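Local coordinates for replication initiation and membrane attachment protein (Geobacillus stearothermophilus 10, PDB 5WTN) that probably helps to initiate and restart DNA replication by acting, as a tetrameric primosomal protein, in the assembly of the bacterial primosome, at residues Ser79-Leu84 / Lys103-Glu108; Pro36-Arg41 / Glu85-Leu90; Glu231-Leu236 / Leu245-Leu250. All coordinates share one frame; numbering follows the deposited sequence.

Interaction 1: Ser79-Leu84 / Lys103-Glu108; sequences SERLKL and KLFLYE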
loop_
_atom_site.group_PDB
_atom_site.type_symbol
_atom_site.label_atom_id
_atom_site.label_comp_id
_atom_site.label_asym_id
_atom_site.label_seq_id
_atom_site.Cartn_x
_atom_site.Cartn_y
_atom_site.Cartn_z
ATOM N N SER A 79 -27.588 10.212 1.383
ATOM C CA SER A 79 -27.911 9.566 2.620
ATOM C C SER A 79 -26.620 9.057 3.218
ATOM O O SER A 79 -26.326 9.279 4.393
ATOM C CB SER A 79 -28.841 8.411 2.339
ATOM O OG SER A 79 -29.623 8.180 3.481
ATOM N N GLU A 80 -25.834 8.395 2.378
ATOM C CA GLU A 80 -24.592 7.800 2.813
ATOM C C GLU A 80 -23.542 8.872 3.173
ATOM O O GLU A 80 -22.828 8.745 4.180
ATOM C CB GLU A 80 -24.108 6.816 1.751
ATOM C CG GLU A 80 -25.150 5.732 1.435
ATOM C CD GLU A 80 -25.641 5.023 2.695
ATOM O OE1 GLU A 80 -26.868 4.883 2.918
ATOM O OE2 GLU A 80 -24.789 4.585 3.487
ATOM N N ARG A 81 -23.487 9.946 2.395
ATOM C CA ARG A 81 -22.610 11.047 2.729
ATOM C C ARG A 81 -22.760 11.485 4.190
ATOM O O ARG A 81 -21.796 11.852 4.850
ATOM C CB ARG A 81 -22.897 12.252 1.837
ATOM C CG ARG A 81 -21.752 13.236 1.864
ATOM C CD ARG A 81 -22.103 14.605 1.377
ATOM N NE ARG A 81 -22.626 15.439 2.446
ATOM C CZ ARG A 81 -23.338 16.533 2.223
ATOM N NH1 ARG A 81 -23.595 16.890 0.970
ATOM N NH2 ARG A 81 -23.801 17.258 3.241
ATOM N N LEU A 82 -23.979 11.434 4.690
ATOM C CA LEU A 82 -24.271 11.911 6.021
ATOM C C LEU A 82 -23.840 10.892 7.087
ATOM O O LEU A 82 -23.444 11.259 8.185
ATOM C CB LEU A 82 -25.771 12.236 6.129
ATOM C CG LEU A 82 -26.249 13.682 6.048
ATOM C CD1 LEU A 82 -25.675 14.395 4.843
ATOM C CD2 LEU A 82 -27.758 13.669 6.001
ATOM N N LYS A 83 -23.917 9.611 6.751
ATOM C CA LYS A 83 -23.400 8.590 7.638
ATOM C C LYS A 83 -21.904 8.760 7.800
ATOM O O LYS A 83 -21.392 8.674 8.899
ATOM C CB LYS A 83 -23.716 7.205 7.114
ATOM C CG LYS A 83 -25.179 6.930 7.125
ATOM C CD LYS A 83 -25.437 5.484 6.831
ATOM C CE LYS A 83 -26.905 5.232 6.622
ATOM N NZ LYS A 83 -27.100 3.775 6.470
ATOM N N LEU A 84 -21.214 9.023 6.700
ATOM C CA LEU A 84 -19.784 9.271 6.767
ATOM C C LEU A 84 -19.494 10.490 7.617
ATOM O O LEU A 84 -18.525 10.490 8.353
ATOM C CB LEU A 84 -19.156 9.404 5.377
ATOM C CG LEU A 84 -19.170 8.144 4.524
ATOM C CD1 LEU A 84 -18.291 8.320 3.337
ATOM C CD2 LEU A 84 -18.730 6.940 5.305
ATOM N N LYS A 103 -24.314 25.536 -5.690
ATOM C CA LYS A 103 -23.455 25.416 -4.519
ATOM C C LYS A 103 -22.076 24.788 -4.815
ATOM O O LYS A 103 -21.919 23.980 -5.746
ATOM C CB LYS A 103 -24.154 24.577 -3.451
ATOM C CG LYS A 103 -25.346 25.212 -2.768
ATOM C CD LYS A 103 -25.983 24.164 -1.879
ATOM C CE LYS A 103 -26.959 24.719 -0.868
ATOM N NZ LYS A 103 -27.461 23.580 -0.038
ATOM N N LEU A 104 -21.082 25.155 -4.012
ATOM C CA LEU A 104 -19.766 24.519 -4.096
ATOM C C LEU A 104 -19.394 23.816 -2.775
ATOM O O LEU A 104 -19.160 24.480 -1.771
ATOM C CB LEU A 104 -18.698 25.552 -4.464
ATOM C CG LEU A 104 -17.243 25.077 -4.451
ATOM C CD1 LEU A 104 -17.039 23.917 -5.408
ATOM C CD2 LEU A 104 -16.298 26.216 -4.774
ATOM N N PHE A 105 -19.326 22.487 -2.790
ATOM C CA PHE A 105 -18.967 21.709 -1.599
ATOM C C PHE A 105 -17.484 21.372 -1.517
ATOM O O PHE A 105 -16.845 21.110 -2.535
ATOM C CB PHE A 105 -19.740 20.398 -1.568
ATOM C CG PHE A 105 -21.191 20.580 -1.355
ATOM C CD1 PHE A 105 -21.696 20.720 -0.080
ATOM C CD2 PHE A 105 -22.062 20.641 -2.433
ATOM C CE1 PHE A 105 -23.049 20.897 0.131
ATOM C CE2 PHE A 105 -23.423 20.825 -2.231
ATOM C CZ PHE A 105 -23.915 20.953 -0.945
ATOM N N LEU A 106 -16.945 21.376 -0.304
ATOM C CA LEU A 106 -15.614 20.844 -0.061
ATOM C C LEU A 106 -15.780 19.551 0.727
ATOM O O LEU A 106 -16.289 19.554 1.841
ATOM C CB LEU A 106 -14.793 21.849 0.739
ATOM C CG LEU A 106 -13.293 21.937 0.452
ATOM C CD1 LEU A 106 -12.687 23.158 1.123
ATOM C CD2 LEU A 106 -12.607 20.663 0.902
ATOM N N TYR A 107 -15.377 18.438 0.136
ATOM C CA TYR A 107 -15.436 17.161 0.830
ATOM C C TYR A 107 -14.066 16.837 1.360
ATOM O O TYR A 107 -13.165 16.493 0.602
ATOM C CB TYR A 107 -15.870 16.068 -0.136
ATOM C CG TYR A 107 -17.315 16.173 -0.510
ATOM C CD1 TYR A 107 -18.264 16.544 0.430
ATOM C CD2 TYR A 107 -17.738 15.932 -1.801
ATOM C CE1 TYR A 107 -19.609 16.655 0.099
ATOM C CE2 TYR A 107 -19.084 16.043 -2.147
ATOM C CZ TYR A 107 -20.017 16.406 -1.192
ATOM O OH TYR A 107 -21.351 16.520 -1.519
ATOM N N GLU A 108 -13.912 16.944 2.673
ATOM C CA GLU A 108 -12.603 16.757 3.305
ATOM C C GLU A 108 -12.532 15.361 3.928
ATOM O O GLU A 108 -13.177 15.065 4.934
ATOM C CB GLU A 108 -12.349 17.891 4.316
ATOM C CG GLU A 108 -11.314 17.645 5.401
ATOM C CD GLU A 108 -9.875 17.772 4.912
ATOM O OE1 GLU A 108 -9.665 18.124 3.724
ATOM O OE2 GLU A 108 -8.950 17.517 5.719
#

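Interaction 2: Pro36-Arg41 / Glu85-Leu90; sequences PLIGCR and EGIGLL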
loop_
_atom_site.group_PDB
_atom_site.type_symbol
_atom_site.label_atom_id
_atom_site.label_comp_id
_atom_site.label_asym_id
_atom_site.label_seq_id
_atom_site.Cartn_x
_atom_site.Cartn_y
_atom_site.Cartn_z
ATOM N N PRO A 36 -19.583 -2.762 9.321
ATOM C CA PRO A 36 -20.778 -3.255 10.027
ATOM C C PRO A 36 -21.641 -2.138 10.636
ATOM O O PRO A 36 -22.858 -2.286 10.726
ATOM C CB PRO A 36 -20.191 -4.128 11.123
ATOM C CG PRO A 36 -18.947 -4.662 10.510
ATOM C CD PRO A 36 -18.378 -3.518 9.712
ATOM N N LEU A 37 -21.031 -1.032 11.040
ATOM C CA LEU A 37 -21.805 0.050 11.598
ATOM C C LEU A 37 -22.512 0.900 10.529
ATOM O O LEU A 37 -23.699 1.189 10.668
ATOM C CB LEU A 37 -20.939 0.904 12.525
ATOM C CG LEU A 37 -20.356 0.186 13.763
ATOM C CD1 LEU A 37 -19.819 1.188 14.783
ATOM C CD2 LEU A 37 -21.363 -0.741 14.409
ATOM N N ILE A 38 -21.797 1.322 9.484
ATOM C CA ILE A 38 -22.361 2.279 8.527
ATOM C C ILE A 38 -22.989 1.668 7.266
ATOM O O ILE A 38 -23.736 2.350 6.515
ATOM C CB ILE A 38 -21.309 3.313 8.103
ATOM C CG1 ILE A 38 -20.212 2.659 7.263
ATOM C CG2 ILE A 38 -20.704 3.991 9.330
ATOM C CD1 ILE A 38 -19.215 3.664 6.700
ATOM N N GLY A 39 -22.697 0.388 7.051
ATOM C CA GLY A 39 -23.222 -0.356 5.928
ATOM C C GLY A 39 -22.334 -0.288 4.704
ATOM O O GLY A 39 -21.489 0.600 4.583
ATOM N N CYS A 40 -22.560 -1.222 3.778
ATOM C CA CYS A 40 -21.759 -1.362 2.565
ATOM C C CYS A 40 -21.791 -0.176 1.600
ATOM O O CYS A 40 -20.775 0.124 0.959
ATOM C CB CYS A 40 -22.138 -2.653 1.838
ATOM S SG CYS A 40 -23.814 -2.741 1.106
ATOM N N ARG A 41 -22.934 0.491 1.470
ATOM C CA ARG A 41 -23.012 1.551 0.464
ATOM C C ARG A 41 -22.157 2.713 0.885
ATOM O O ARG A 41 -21.451 3.271 0.070
ATOM C CB ARG A 41 -24.444 2.020 0.192
ATOM C CG ARG A 41 -25.426 0.909 -0.122
ATOM C CD ARG A 41 -26.804 1.480 -0.394
ATOM N NE ARG A 41 -27.839 0.897 0.454
ATOM C CZ ARG A 41 -28.360 1.495 1.522
ATOM N NH1 ARG A 41 -27.947 2.705 1.876
ATOM N NH2 ARG A 41 -29.299 0.883 2.238
ATOM N N GLU A 85 -20.346 11.506 7.543
ATOM C CA GLU A 85 -20.149 12.722 8.331
ATOM C C GLU A 85 -20.262 12.481 9.839
ATOM O O GLU A 85 -19.362 12.831 10.602
ATOM C CB GLU A 85 -21.140 13.804 7.899
ATOM C CG GLU A 85 -20.798 14.468 6.575
ATOM C CD GLU A 85 -21.719 15.627 6.248
ATOM O OE1 GLU A 85 -22.265 16.237 7.190
ATOM O OE2 GLU A 85 -21.898 15.926 5.049
ATOM N N GLY A 86 -21.375 11.887 10.258
ATOM C CA GLY A 86 -21.662 11.666 11.651
ATOM C C GLY A 86 -20.652 10.763 12.295
ATOM O O GLY A 86 -20.287 10.974 13.452
ATOM N N ILE A 87 -20.155 9.784 11.548
ATOM C CA ILE A 87 -19.215 8.837 12.131
ATOM C C ILE A 87 -17.753 9.323 12.108
ATOM O O ILE A 87 -16.855 8.617 12.553
ATOM C CB ILE A 87 -19.365 7.407 11.556
ATOM C CG1 ILE A 87 -18.978 6.379 12.630
ATOM C CG2 ILE A 87 -18.512 7.215 10.318
ATOM C CD1 ILE A 87 -19.753 5.143 12.586
ATOM N N GLY A 88 -17.528 10.525 11.596
ATOM C CA GLY A 88 -16.227 11.137 11.670
ATOM C C GLY A 88 -15.392 11.022 10.415
ATOM O O GLY A 88 -14.387 11.724 10.271
ATOM N N LEU A 89 -15.814 10.141 9.509
ATOM C CA LEU A 89 -15.110 9.863 8.250
ATOM C C LEU A 89 -15.048 11.006 7.206
ATOM O O LEU A 89 -14.218 10.974 6.302
ATOM C CB LEU A 89 -15.647 8.580 7.634
ATOM C CG LEU A 89 -15.212 7.319 8.412
ATOM C CD1 LEU A 89 -15.835 6.046 7.862
ATOM C CD2 LEU A 89 -13.675 7.177 8.464
ATOM N N LEU A 90 -15.934 11.995 7.300
ATOM C CA LEU A 90 -15.927 13.063 6.318
ATOM C C LEU A 90 -16.352 14.404 6.885
ATOM O O LEU A 90 -17.390 14.505 7.532
ATOM C CB LEU A 90 -16.814 12.690 5.112
ATOM C CG LEU A 90 -17.058 13.794 4.060
ATOM C CD1 LEU A 90 -15.923 13.939 3.058
ATOM C CD2 LEU A 90 -18.389 13.619 3.349
#

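Interaction 3: Glu231-Leu236 / Leu245-Leu250; sequences EAIKKL and LEMQKL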
loop_
_atom_site.group_PDB
_atom_site.type_symbol
_atom_site.label_atom_id
_atom_site.label_comp_id
_atom_site.label_asym_id
_atom_site.label_seq_id
_atom_site.Cartn_x
_atom_site.Cartn_y
_atom_site.Cartn_z
ATOM N N GLU A 231 12.134 20.277 27.236
ATOM C CA GLU A 231 12.431 19.455 26.076
ATOM C C GLU A 231 12.962 20.352 24.958
ATOM O O GLU A 231 13.923 20.009 24.275
ATOM C CB GLU A 231 11.162 18.710 25.643
ATOM C CG GLU A 231 11.304 17.782 24.436
ATOM C CD GLU A 231 9.954 17.209 23.972
ATOM O OE1 GLU A 231 9.875 16.711 22.819
ATOM O OE2 GLU A 231 8.973 17.252 24.760
ATOM N N ALA A 232 12.354 21.524 24.796
ATOM C CA ALA A 232 12.711 22.430 23.713
ATOM C C ALA A 232 14.088 23.029 23.943
ATOM O O ALA A 232 14.901 23.153 23.019
ATOM C CB ALA A 232 11.683 23.522 23.602
ATOM N N ILE A 233 14.334 23.418 25.186
ATOM C CA ILE A 233 15.623 23.960 25.581
ATOM C C ILE A 233 16.736 22.981 25.242
ATOM O O ILE A 233 17.717 23.356 24.605
ATOM C CB ILE A 233 15.632 24.276 27.080
ATOM C CG1 ILE A 233 14.829 25.555 27.347
ATOM C CG2 ILE A 233 17.058 24.374 27.607
ATOM C CD1 ILE A 233 14.854 26.000 28.786
ATOM N N LYS A 234 16.550 21.728 25.654
ATOM C CA LYS A 234 17.475 20.641 25.372
ATOM C C LYS A 234 17.843 20.581 23.894
ATOM O O LYS A 234 19.015 20.529 23.545
ATOM C CB LYS A 234 16.846 19.310 25.801
ATOM C CG LYS A 234 17.385 18.719 27.100
ATOM C CD LYS A 234 16.422 17.672 27.690
ATOM C CE LYS A 234 16.309 16.409 26.835
ATOM N NZ LYS A 234 15.053 15.605 27.096
ATOM N N LYS A 235 16.841 20.597 23.022
ATOM C CA LYS A 235 17.092 20.436 21.594
ATOM C C LYS A 235 17.830 21.642 21.073
ATOM O O LYS A 235 18.710 21.517 20.225
ATOM C CB LYS A 235 15.791 20.250 20.815
ATOM C CG LYS A 235 14.866 19.193 21.379
ATOM C CD LYS A 235 13.944 18.654 20.292
ATOM C CE LYS A 235 13.002 17.574 20.819
ATOM N NZ LYS A 235 11.878 17.348 19.862
ATOM N N LEU A 236 17.466 22.813 21.582
ATOM C CA LEU A 236 18.079 24.049 21.122
ATOM C C LEU A 236 19.555 24.100 21.526
ATOM O O LEU A 236 20.437 24.390 20.707
ATOM C CB LEU A 236 17.301 25.233 21.666
ATOM C CG LEU A 236 15.963 25.378 20.943
ATOM C CD1 LEU A 236 15.083 26.446 21.595
ATOM C CD2 LEU A 236 16.213 25.690 19.472
ATOM N N LEU A 245 24.227 30.284 30.437
ATOM C CA LEU A 245 24.083 31.725 30.657
ATOM C C LEU A 245 23.426 32.369 29.453
ATOM O O LEU A 245 22.563 33.227 29.596
ATOM C CB LEU A 245 25.433 32.392 30.921
ATOM C CG LEU A 245 25.782 32.619 32.392
ATOM C CD1 LEU A 245 27.064 33.439 32.529
ATOM C CD2 LEU A 245 24.610 33.288 33.113
ATOM N N GLU A 246 23.832 31.942 28.262
ATOM C CA GLU A 246 23.211 32.437 27.045
ATOM C C GLU A 246 21.741 31.996 26.889
ATOM O O GLU A 246 20.904 32.789 26.444
ATOM C CB GLU A 246 24.063 32.090 25.811
ATOM C CG GLU A 246 25.415 32.818 25.743
ATOM C CD GLU A 246 25.298 34.336 25.527
ATOM O OE1 GLU A 246 24.935 34.770 24.404
ATOM O OE2 GLU A 246 25.585 35.109 26.474
ATOM N N MET A 247 21.288 30.856 27.396
ATOM C CA MET A 247 19.881 30.539 27.272
ATOM C C MET A 247 19.143 31.133 28.301
ATOM O O MET A 247 18.015 31.246 28.246
ATOM C CB MET A 247 19.581 29.104 27.346
ATOM C CG MET A 247 18.223 28.828 26.829
ATOM S SD MET A 247 18.452 27.950 25.401
ATOM C CE MET A 247 17.004 27.920 24.704
ATOM N N GLN A 248 19.818 31.521 29.279
ATOM C CA GLN A 248 19.153 32.349 30.261
ATOM C C GLN A 248 18.692 33.642 29.598
ATOM O O GLN A 248 17.528 34.016 29.735
ATOM C CB GLN A 248 20.067 32.636 31.446
ATOM C CG GLN A 248 19.385 33.363 32.591
ATOM C CD GLN A 248 20.336 33.659 33.736
ATOM O OE1 GLN A 248 21.252 32.877 34.015
ATOM N NE2 GLN A 248 20.131 34.798 34.403
ATOM N N LYS A 249 19.586 34.298 28.858
ATOM C CA LYS A 249 19.222 35.521 28.149
ATOM C C LYS A 249 18.045 35.280 27.210
ATOM O O LYS A 249 17.016 35.943 27.327
ATOM C CB LYS A 249 20.406 36.126 27.382
ATOM C CG LYS A 249 21.195 37.179 28.160
ATOM C CD LYS A 249 21.991 38.105 27.216
ATOM C CE LYS A 249 22.760 37.304 26.157
ATOM N NZ LYS A 249 23.669 38.108 25.260
ATOM N N LEU A 250 18.200 34.316 26.304
ATOM C CA LEU A 250 17.166 33.988 25.334
ATOM C C LEU A 250 15.817 33.759 26.002
ATOM O O LEU A 250 14.786 34.244 25.537
ATOM C CB LEU A 250 17.558 32.738 24.559
ATOM C CG LEU A 250 18.902 32.805 23.843
ATOM C CD1 LEU A 250 19.142 31.510 23.070
ATOM C CD2 LEU A 250 18.953 34.017 22.919
#

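Interaction 1: Ser79-Leu84 / Lys103-Glu108
Arg-81 on helix 74-86 meets Tyr-107 and Phe-105 on strand 104-109, and nearly everything in this contact passes through its one long side chain. Glu-80, just before it, turns to another side of the helix. Arg-81 itself has its CB pointing toward the strand. Its CG stands opposite the backbone N, and a bend at chi3 of 87° turns the guanidinium off the line of the methylenes. The Arg-81 and Tyr-107 side chains cross at about a right angle, with Arg-81 CD 3.5 Å from Tyr-107 CE1, while the guanidinium and ring planes stand 50° apart. NH1 then makes a weak hydrogen bond to the phenol oxygen, with Arg-81 NH1 to Tyr-107 OH 3.4 Å. The bond is well off straight, its N-H...O angle being 136°. The same nitrogen sits over one face of the Phe-105 ring, where Arg-81 NH1 lies 4.1 Å from Phe-105 CE1. Tyr-107 OH also has a hydrogen bond with His-63, its stronger partner, and Arg-81 NE is held by a salt bridge to Glu-85, one turn further along the helix. A leucine in place of Arg-81 would probably leave the buried Glu-85 carboxylate without this ion-pair mate and open a gap beside the two rings. Further on, Lys-83 and Leu-84 face elsewhere. Arginine suits its place because its CD can lie against an aromatic side chain while its charged end reaches a carboxylate. In this buried setting Glu-85 is likely to balance most of the positive charge, so the weak bond to the tyrosine hydroxyl and the phenylalanine face probably add less.

Interaction 2: Pro36-Arg41 / Glu85-Leu90
Ile-38 and Ile-87 bring their methyl groups together where the end of helix 24-38 faces the turn that follows helix 74-86. Followed outward, the Ile-38 side chain leaves CA toward that turn and divides at CB into two arms with different targets. The short arm, CG2, is placed beside the backbone N and meets the tip of the other isoleucine: Ile-38 CG2 to Ile-87 CD1 is 3.6 Å, and Ile-38 CG2 to Ile-87 CG2 is 4.0 Å. The long arm starts at CG1, which lies between the backbone N and the carbonyl carbon (chi1 68°), and runs out extended. At its end, Ile-38 CD1 comes within 4.3 Å of Leu-89 CD1. A beta-branched residue suits this place because its two arms can touch two separate neighbours. Helix 74-86 and the strands 90-95 and 104-109 after it are arranged in a manner consistent with a winged-helix domain, and residues 87 to 89 carry the chain from that helix toward the first of these strands. Two glycines shape the backbone around the contact: Gly-39 is the first residue to leave helical angles after helix 24-38 and stands at the N-cap of helix 40-55, while Gly-88 follows the end of helix 74-86. Both have positive phi, and a CB at either would press on the preceding carbonyl O. Leu-37 adds a lighter touch, its CB lying 4.4 Å from Ile-87 CD1. Beyond the pair of segments, Leu-84 also packs on Ile-38, whereas Phe-161 of the second subunit rests against Ile-87 and Leu-285 of that subunit against Leu-37.

Interaction 3: Glu231-Leu236 / Leu245-Leu250
Met-247 reaches from helix 244-254 to set its terminal methyl against Leu-236 and Ile-233 of helix 227-240. Its CG lies on the far side of the CA-CB bond from the backbone N (chi1 -164°). A bend at chi2 of 112° then redirects the chain, and the last torsion is again extended, which carries CE well clear of its own helix. There Met-247 CE lies 3.9 Å from Leu-236 CD1, and Met-247 CE is also 4.1 Å from Leu-236 CB. The two side chains meet at about a right angle. Helices 227-240 and 244-254 are consecutive, joined by a short connection, and belong to a mainly helical C-terminal region in which helices 208-217 and 263-278 pack close by: Phe-211 touches both Met-247 and Ile-233, while Leu-266 touches both Met-247 and Leu-236. Methionine suits such a place, being unbranched, apolar and long enough to span the distance between backbones. Ile-233 runs at a slant to it and contributes CG1, the arm beside its backbone N, with Ile-233 CG1 4.2 Å from Met-247 CE. On another side of helix 227-240, Lys-235 forms a salt bridge with Asp-121 of the second subunit.

In the fold
From the N terminus, Pro-36-Arg-41 comes first and waits until Glu-85-Leu-90 to close interaction 2, a loop that takes in most of helix 40-55, helix 63-70 and most of helix 74-86. Before it closes, Ser-79-Leu-84 has opened interaction 1, which ends at Lys-103-Glu-108, so the two loops cross. Interaction 1 joins helix 74-86 to the sheet, and interaction 2 joins the turn that follows it to the junction of helices 24-38 and 40-55. A salt bridge from Glu-80 to Arg-41 links them directly. Interaction 3 follows in series, closing the short turn between helices 227-240 and 244-254, its centre about 47 Å from the other two.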